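Local coordinates for protein putative gamma-glutamylcyclotransferase PH0828 (Pyrococcus horikoshii, PDB 1V30) that is a putative gamma-glutamylcyclotransferase, probably acting on gamma-glutamyl substrates with an acidic residue as proton acceptor, at residues V59-V64 with T88-A93. Sequence-based numbering, arbitrary orientation.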
ATOM      1  N   VAL A  59       6.625   0.648   0.915  1.00 13.50           N
ATOM      2  CA  VAL A  59       5.773   0.692  -0.259  1.00 13.42           C
ATOM      3  C   VAL A  59       6.510   0.201  -1.491  1.00 14.54           C
ATOM      4  O   VAL A  59       7.743   0.139  -1.521  1.00 14.33           O
ATOM      5  CB  VAL A  59       5.290   2.135  -0.580  1.00 12.63           C
ATOM      6  CG1 VAL A  59       4.404   2.656   0.531  1.00 13.56           C
ATOM      7  CG2 VAL A  59       6.496   3.057  -0.805  1.00 14.72           C
ATOM      8  N   GLU A  60       5.727  -0.171  -2.495  1.00 13.63           N
ATOM      9  CA  GLU A  60       6.235  -0.566  -3.798  1.00 13.85           C
ATOM     10  C   GLU A  60       5.746   0.586  -4.664  1.00 14.01           C
ATOM     11  O   GLU A  60       4.566   0.944  -4.615  1.00 14.11           O
ATOM     12  CB  GLU A  60       5.598  -1.873  -4.263  1.00 12.88           C
ATOM     13  CG  GLU A  60       6.201  -3.107  -3.626  1.00 14.73           C
ATOM     14  CD  GLU A  60       5.406  -4.366  -3.909  1.00 13.46           C
ATOM     15  OE1 GLU A  60       4.690  -4.420  -4.929  1.00 15.11           O
ATOM     16  OE2 GLU A  60       5.513  -5.308  -3.103  1.00 16.90           O
ATOM     17  N   VAL A  61       6.644   1.183  -5.440  1.00 14.30           N
ATOM     18  CA  VAL A  61       6.270   2.309  -6.285  1.00 14.08           C
ATOM     19  C   VAL A  61       6.140   1.886  -7.743  1.00 15.36           C
ATOM     20  O   VAL A  61       7.036   1.237  -8.297  1.00 16.14           O
ATOM     21  CB  VAL A  61       7.301   3.450  -6.167  1.00 13.63           C
ATOM     22  CG1 VAL A  61       6.824   4.669  -6.950  1.00 14.59           C
ATOM     23  CG2 VAL A  61       7.505   3.811  -4.705  1.00 14.64           C
ATOM     24  N   TYR A  62       5.020   2.258  -8.356  1.00 15.81           N
ATOM     25  CA  TYR A  62       4.738   1.915  -9.744  1.00 17.52           C
ATOM     26  C   TYR A  62       4.330   3.114 -10.577  1.00 17.76           C
ATOM     27  O   TYR A  62       3.870   4.134 -10.052  1.00 18.36           O
ATOM     28  CB  TYR A  62       3.583   0.914  -9.843  1.00 17.80           C
ATOM     29  CG  TYR A  62       3.826  -0.435  -9.228  1.00 16.10           C
ATOM     30  CD1 TYR A  62       3.704  -0.629  -7.854  1.00 15.17           C
ATOM     31  CD2 TYR A  62       4.189  -1.522 -10.021  1.00 16.73           C
ATOM     32  CE1 TYR A  62       3.936  -1.873  -7.282  1.00 15.74           C
ATOM     33  CE2 TYR A  62       4.425  -2.769  -9.462  1.00 17.11           C
ATOM     34  CZ  TYR A  62       4.297  -2.938  -8.094  1.00 16.87           C
ATOM     35  OH  TYR A  62       4.542  -4.165  -7.530  1.00 18.37           O
ATOM     36  N   GLU A  63       4.499   2.974 -11.886  1.00 19.33           N
ATOM     37  CA  GLU A  63       4.072   3.984 -12.841  1.00 20.49           C
ATOM     38  C   GLU A  63       2.935   3.269 -13.558  1.00 20.27           C
ATOM     39  O   GLU A  63       3.131   2.176 -14.095  1.00 20.80           O
ATOM     40  CB  GLU A  63       5.170   4.317 -13.857  1.00 23.64           C
ATOM     41  CG  GLU A  63       6.382   5.043 -13.304  1.00 28.33           C
ATOM     42  CD  GLU A  63       7.264   5.603 -14.409  1.00 30.85           C
ATOM     43  OE1 GLU A  63       8.398   6.034 -14.114  1.00 33.99           O
ATOM     44  OE2 GLU A  63       6.820   5.616 -15.576  1.00 33.48           O
ATOM     45  N   VAL A  64       1.744   3.862 -13.547  1.00 20.29           N
ATOM     46  CA  VAL A  64       0.586   3.260 -14.201  1.00 21.33           C
ATOM     47  C   VAL A  64      -0.039   4.274 -15.151  1.00 21.25           C
ATOM     48  O   VAL A  64       0.082   5.478 -14.936  1.00 22.05           O
ATOM     49  CB  VAL A  64      -0.486   2.833 -13.166  1.00 22.06           C
ATOM     50  CG1 VAL A  64       0.125   1.897 -12.141  1.00 21.62           C
ATOM     51  CG2 VAL A  64      -1.076   4.058 -12.481  1.00 22.49           C
ATOM     52  N   THR A  88       8.623  10.109  -2.609  1.00 17.66           N
ATOM     53  CA  THR A  88       9.352   8.850  -2.729  1.00 17.17           C
ATOM     54  C   THR A  88      10.656   9.206  -3.420  1.00 17.79           C
ATOM     55  O   THR A  88      10.779  10.288  -3.999  1.00 18.92           O
ATOM     56  CB  THR A  88       8.623   7.797  -3.595  1.00 16.24           C
ATOM     57  OG1 THR A  88       8.868   8.051  -4.983  1.00 15.68           O
ATOM     58  CG2 THR A  88       7.130   7.819  -3.318  1.00 16.56           C
ATOM     59  N   LYS A  89      11.630   8.305  -3.375  1.00 18.03           N
ATOM     60  CA  LYS A  89      12.908   8.584  -4.012  1.00 17.68           C
ATOM     61  C   LYS A  89      12.807   8.587  -5.532  1.00 18.60           C
ATOM     62  O   LYS A  89      13.775   8.902  -6.224  1.00 20.75           O
ATOM     63  CB  LYS A  89      13.962   7.580  -3.549  1.00 19.58           C
ATOM     64  CG  LYS A  89      13.637   6.136  -3.828  1.00 19.85           C
ATOM     65  CD  LYS A  89      14.658   5.256  -3.134  1.00 21.40           C
ATOM     66  CE  LYS A  89      14.373   3.792  -3.347  1.00 22.82           C
ATOM     67  NZ  LYS A  89      15.322   2.974  -2.552  1.00 25.81           N
ATOM     68  N   PHE A  90      11.630   8.245  -6.050  1.00 18.00           N
ATOM     69  CA  PHE A  90      11.406   8.239  -7.491  1.00 18.32           C
ATOM     70  C   PHE A  90      10.549   9.438  -7.875  1.00 18.58           C
ATOM     71  O   PHE A  90      10.213   9.616  -9.044  1.00 21.14           O
ATOM     72  CB  PHE A  90      10.682   6.966  -7.934  1.00 19.34           C
ATOM     73  CG  PHE A  90      11.325   5.704  -7.455  1.00 20.03           C
ATOM     74  CD1 PHE A  90      10.804   5.017  -6.364  1.00 20.76           C
ATOM     75  CD2 PHE A  90      12.455   5.203  -8.089  1.00 21.23           C
ATOM     76  CE1 PHE A  90      11.401   3.844  -5.910  1.00 21.85           C
ATOM     77  CE2 PHE A  90      13.061   4.032  -7.642  1.00 22.71           C
ATOM     78  CZ  PHE A  90      12.531   3.351  -6.550  1.00 22.79           C
ATOM     79  N   GLY A  91      10.202  10.252  -6.883  1.00 18.08           N
ATOM     80  CA  GLY A  91       9.368  11.417  -7.124  1.00 17.30           C
ATOM     81  C   GLY A  91       8.035  11.294  -6.404  1.00 17.71           C
ATOM     82  O   GLY A  91       7.745  10.271  -5.783  1.00 17.77           O
ATOM     83  N   LYS A  92       7.221  12.341  -6.476  1.00 16.30           N
ATOM     84  CA  LYS A  92       5.919  12.328  -5.822  1.00 16.90           C
ATOM     85  C   LYS A  92       5.037  11.208  -6.363  1.00 14.99           C
ATOM     86  O   LYS A  92       5.062  10.895  -7.555  1.00 16.28           O
ATOM     87  CB  LYS A  92       5.222  13.676  -6.021  1.00 17.83           C
ATOM     88  CG  LYS A  92       5.789  14.803  -5.174  1.00 24.81           C
ATOM     89  CD  LYS A  92       5.472  14.600  -3.699  1.00 26.57           C
ATOM     90  CE  LYS A  92       5.970  15.768  -2.862  1.00 29.11           C
ATOM     91  NZ  LYS A  92       5.627  15.608  -1.420  1.00 31.00           N
ATOM     92  N   ALA A  93       4.256  10.605  -5.472  1.00 15.07           N
ATOM     93  CA  ALA A  93       3.362   9.519  -5.850  1.00 13.78           C
ATOM     94  C   ALA A  93       2.071   9.599  -5.050  1.00 14.99           C
ATOM     95  O   ALA A  93       2.022  10.236  -3.995  1.00 15.66           O
ATOM     96  CB  ALA A  93       4.044   8.167  -5.602  1.00 14.48           C
TER
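T88 and F90, in the connection of the beta hairpin formed by antiparallel strands 81-86 and 93-98, lean on V61 of strand 56-64, the middle strand of a three-stranded antiparallel sheet. The T88 methyl, CG2, lies 4.3 Å from V61 CG2, a loose apolar touch, while its hydroxyl faces the turn. There T88 OG1 accepts from F90 N at 3.0 Å, an ST turn, and donates to G91 O at 2.6 Å, in the carbonyl plane on a lone pair. Next along the chain, K89 lays its CG over one face of the F90 ring, 3.8 Å above the plane and offset toward the rim. F90 then carries the main contact: with CG anti to the carbonyl carbon (chi1 -52°), its CD1 side meets V61 obliquely, CD1 standing 3.8 Å from V61 CB and 3.9 Å from V61 CG2. An alanine here is likely to leave V61 without its aromatic neighbour and open a gap between turn and sheet. G91 N closes the type I turn on T88 O at 2.9 Å; at G91 phi is 116°, where a CB would collide with the F90 carbonyl oxygen, so the lack of a side chain fits. Beyond K92 the chain reaches A93, its CB directed toward the sheet. V61 lies about 10 Å, side chain to side chain, from Y13, a substrate-binding residue by similarity. What 59-64 and 88-93 share is apolar, while D35 and R9 bind the backbone of K89 and K92 from neighbouring strands; the hydrogen bonds of T88 stay inside the turn, consistent with T88 fixing the turn that holds F90 against V61.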